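Ice-binding protein (Flavobacteriaceae bacterium, PDB 5UYT) probably binds ice crystals through its right-handed beta-helical domains and so acts as an antifreeze protein in an Antarctic bacterium. Local coordinates at residues A[371-376]-A[390-395]. Numbering follows the deposited sequence.
Sequences VDLNDY and VIINTG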
ATOM      1  N   VAL A 371     -22.901  -2.512   1.751  1.00 17.01           N
ATOM      2  CA  VAL A 371     -21.933  -1.443   1.380  1.00 16.25           C
ATOM      3  C   VAL A 371     -22.599  -0.117   1.738  1.00 16.27           C
ATOM      4  O   VAL A 371     -23.707   0.144   1.288  1.00 16.11           O
ATOM      5  CB  VAL A 371     -21.628  -1.478  -0.131  1.00 16.05           C
ATOM      6  CG1 VAL A 371     -20.756  -0.279  -0.561  1.00 15.55           C
ATOM      7  CG2 VAL A 371     -20.930  -2.808  -0.503  1.00 16.58           C
ATOM      8  N   ASP A 372     -21.939   0.688   2.555  1.00 15.66           N
ATOM      9  CA  ASP A 372     -22.503   1.996   2.920  1.00 16.35           C
ATOM     10  C   ASP A 372     -21.405   3.029   2.737  1.00 15.97           C
ATOM     11  O   ASP A 372     -20.359   2.968   3.424  1.00 16.24           O
ATOM     12  CB  ASP A 372     -22.986   1.958   4.355  1.00 17.99           C
ATOM     13  CG  ASP A 372     -23.709   3.232   4.760  1.00 19.37           C
ATOM     14  OD1 ASP A 372     -23.353   4.312   4.256  1.00 18.83           O
ATOM     15  OD2 ASP A 372     -24.637   3.135   5.594  1.00 22.16           O
ATOM     16  N   LEU A 373     -21.576   3.902   1.758  1.00 14.53           N
ATOM     17  CA  LEU A 373     -20.572   4.964   1.496  1.00 14.47           C
ATOM     18  C   LEU A 373     -21.099   6.224   2.143  1.00 14.14           C
ATOM     19  O   LEU A 373     -22.187   6.687   1.775  1.00 14.66           O
ATOM     20  CB  LEU A 373     -20.336   5.166  -0.024  1.00 14.86           C
ATOM     21  CG  LEU A 373     -19.834   3.866  -0.702  1.00 14.91           C
ATOM     22  CD1 LEU A 373     -19.559   4.225  -2.149  1.00 14.82           C
ATOM     23  CD2 LEU A 373     -18.552   3.322  -0.031  1.00 15.72           C
ATOM     24  N   ASN A 374     -20.420   6.697   3.190  1.00 14.31           N
ATOM     25  CA  ASN A 374     -20.946   7.827   4.005  1.00 14.06           C
ATOM     26  C   ASN A 374     -20.796   9.179   3.273  1.00 13.77           C
ATOM     27  O   ASN A 374     -20.088   9.255   2.259  1.00 13.07           O
ATOM     28  CB  ASN A 374     -20.198   7.828   5.350  1.00 14.62           C
ATOM     29  CG  ASN A 374     -21.063   8.281   6.501  1.00 15.27           C
ATOM     30  OD1 ASN A 374     -22.056   8.985   6.310  1.00 15.99           O
ATOM     31  ND2 ASN A 374     -20.660   7.915   7.730  1.00 16.41           N
ATOM     32  N   ASP A 375     -21.476  10.235   3.772  1.00 13.81           N
ATOM     33  CA  ASP A 375     -21.591  11.526   3.057  1.00 14.13           C
ATOM     34  C   ASP A 375     -20.229  12.027   2.561  1.00 14.06           C
ATOM     35  O   ASP A 375     -19.244  12.046   3.314  1.00 14.19           O
ATOM     36  CB  ASP A 375     -22.145  12.642   3.948  1.00 14.99           C
ATOM     37  CG  ASP A 375     -23.473  12.302   4.647  1.00 16.22           C
ATOM     38  OD1 ASP A 375     -23.928  11.141   4.672  1.00 16.04           O
ATOM     39  OD2 ASP A 375     -24.050  13.270   5.211  1.00 18.18           O
ATOM     40  N   TYR A 376     -20.197  12.488   1.323  1.00 13.80           N
ATOM     41  CA  TYR A 376     -19.011  13.165   0.754  1.00 14.12           C
ATOM     42  C   TYR A 376     -17.782  12.262   0.669  1.00 14.64           C
ATOM     43  O   TYR A 376     -16.649  12.733   0.564  1.00 16.50           O
ATOM     44  CB  TYR A 376     -18.752  14.562   1.425  1.00 14.38           C
ATOM     45  CG  TYR A 376     -19.868  15.486   1.072  1.00 14.24           C
ATOM     46  CD1 TYR A 376     -19.907  16.070  -0.186  1.00 15.30           C
ATOM     47  CD2 TYR A 376     -20.965  15.652   1.933  1.00 14.52           C
ATOM     48  CE1 TYR A 376     -20.964  16.879  -0.562  1.00 15.79           C
ATOM     49  CE2 TYR A 376     -22.054  16.467   1.559  1.00 14.91           C
ATOM     50  CZ  TYR A 376     -22.047  17.038   0.305  1.00 15.09           C
ATOM     51  OH  TYR A 376     -23.114  17.833  -0.094  1.00 16.71           O
ATOM     52  N   VAL A 390     -27.353  -1.634  -0.062  1.00 18.55           N
ATOM     53  CA  VAL A 390     -26.334  -0.652  -0.361  1.00 17.53           C
ATOM     54  C   VAL A 390     -26.930   0.732  -0.106  1.00 16.63           C
ATOM     55  O   VAL A 390     -28.072   1.008  -0.529  1.00 17.85           O
ATOM     56  CB  VAL A 390     -25.854  -0.777  -1.830  1.00 17.16           C
ATOM     57  CG1 VAL A 390     -24.852   0.320  -2.208  1.00 16.54           C
ATOM     58  CG2 VAL A 390     -25.292  -2.180  -2.089  1.00 18.95           C
ATOM     59  N   ILE A 391     -26.174   1.582   0.587  1.00 15.95           N
ATOM     60  CA  ILE A 391     -26.567   2.993   0.743  1.00 16.01           C
ATOM     61  C   ILE A 391     -25.423   3.861   0.264  1.00 15.20           C
ATOM     62  O   ILE A 391     -24.272   3.667   0.695  1.00 15.05           O
ATOM     63  CB  ILE A 391     -26.865   3.344   2.217  1.00 17.21           C
ATOM     64  CG1 ILE A 391     -27.977   2.460   2.743  1.00 18.27           C
ATOM     65  CG2 ILE A 391     -27.234   4.843   2.356  1.00 17.25           C
ATOM     66  CD1 ILE A 391     -28.196   2.610   4.249  1.00 21.42           C
ATOM     67  N   ILE A 392     -25.720   4.817  -0.614  1.00 14.10           N
ATOM     68  CA  ILE A 392     -24.702   5.756  -1.074  0.50 13.41           C
ATOM     69  C   ILE A 392     -25.231   7.141  -0.732  1.00 13.80           C
ATOM     70  O   ILE A 392     -26.245   7.607  -1.281  1.00 13.86           O
ATOM     71  CB  ILE A 392     -24.396   5.652  -2.575  0.50 12.95           C
ATOM     72  CG1 ILE A 392     -24.260   4.183  -3.011  0.50 12.98           C
ATOM     73  CG2 ILE A 392     -23.114   6.442  -2.877  0.50 12.83           C
ATOM     74  CD1 ILE A 392     -23.997   3.989  -4.485  0.50 12.03           C
ATOM     75  N   ASN A 393     -24.570   7.749   0.251  1.00 13.86           N
ATOM     76  CA  ASN A 393     -25.093   8.966   0.910  1.00 14.32           C
ATOM     77  C   ASN A 393     -24.787  10.264   0.207  1.00 14.20           C
ATOM     78  O   ASN A 393     -24.033  10.296  -0.768  1.00 14.60           O
ATOM     79  CB  ASN A 393     -24.555   8.994   2.384  1.00 14.40           C
ATOM     80  CG  ASN A 393     -25.258   7.968   3.284  1.00 16.09           C
ATOM     81  OD1 ASN A 393     -26.447   8.151   3.647  1.00 17.72           O
ATOM     82  ND2 ASN A 393     -24.562   6.860   3.609  1.00 15.50           N
ATOM     83  N   THR A 394     -25.405  11.338   0.699  1.00 14.27           N
ATOM     84  CA  THR A 394     -25.308  12.647   0.071  1.00 14.56           C
ATOM     85  C   THR A 394     -23.887  13.012  -0.382  1.00 14.39           C
ATOM     86  O   THR A 394     -22.960  12.986   0.415  1.00 13.93           O
ATOM     87  CB  THR A 394     -25.739  13.696   1.092  1.00 15.89           C
ATOM     88  OG1 THR A 394     -27.108  13.416   1.485  1.00 17.59           O
ATOM     89  CG2 THR A 394     -25.650  15.124   0.469  1.00 16.14           C
ATOM     90  N   GLY A 395     -23.740  13.393  -1.650  1.00 14.30           N
ATOM     91  CA  GLY A 395     -22.533  14.050  -2.067  1.00 14.60           C
ATOM     92  C   GLY A 395     -21.421  13.079  -2.442  1.00 13.83           C
ATOM     93  O   GLY A 395     -20.366  13.520  -2.882  1.00 14.43           O
TER
HETATM   94  O   HOH W   1     -25.740   5.361   6.177  1.00 24.97           O
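Val371-Leu373 and Val390-Ile392 run parallel as neighbouring rungs of a beta-solenoid, their axes 4.7 Å apart and 8° from aligned, with Ile391 N donating to Val371 O and Leu373 N to Ile391 O. Asn393 N extends the pattern to Leu373 O; beyond the strands it breaks, Asp375 N turning to Asn374 OD1 and Tyr376 N bonding to Thr394 O at 3.0 Å.

Facing pairs share a side of the sheet; on the buried side the match is aliphatic on aliphatic: Val371 lies against Val390, and Leu373 CB meets Ile392 CG2 at 4.2 Å. On the other face the pair is unlike, Asp372 and Ile391 lying side by side, Asp372 OD2 3.8 Å from Ile391 CD1. Asn393 turns its amide back onto the preceding rung. Chi1 of -74° puts CG beside the backbone N; from there ND2 donates to Leu373 O from well above the carbonyl plane; this oxygen is gripped twice by one residue, through backbone and side chain. The same ND2 stands 2.9 Å from Asp372 OD1, and a water that donates to Asp372 OD2 at 2.6 Å accepts from ND2, tying carboxylate to amide. At the turn, Gly395 CA sits over one face of the Tyr376 ring in a CH-pi contact, 3.9 Å from its centroid, while Thr394 CG2 touches the ring's OH end.

Such rung-on-rung stacking is characteristic of beta-solenoids, here the right-handed beta-helix of an Ice-binding-like domain. Strand 409-412 extends the sheet beyond 390-392, Val390 and Ile392 pack inward on strand 397-404, and Asp372 bonds through its backbone to Leu344 of the preceding coil.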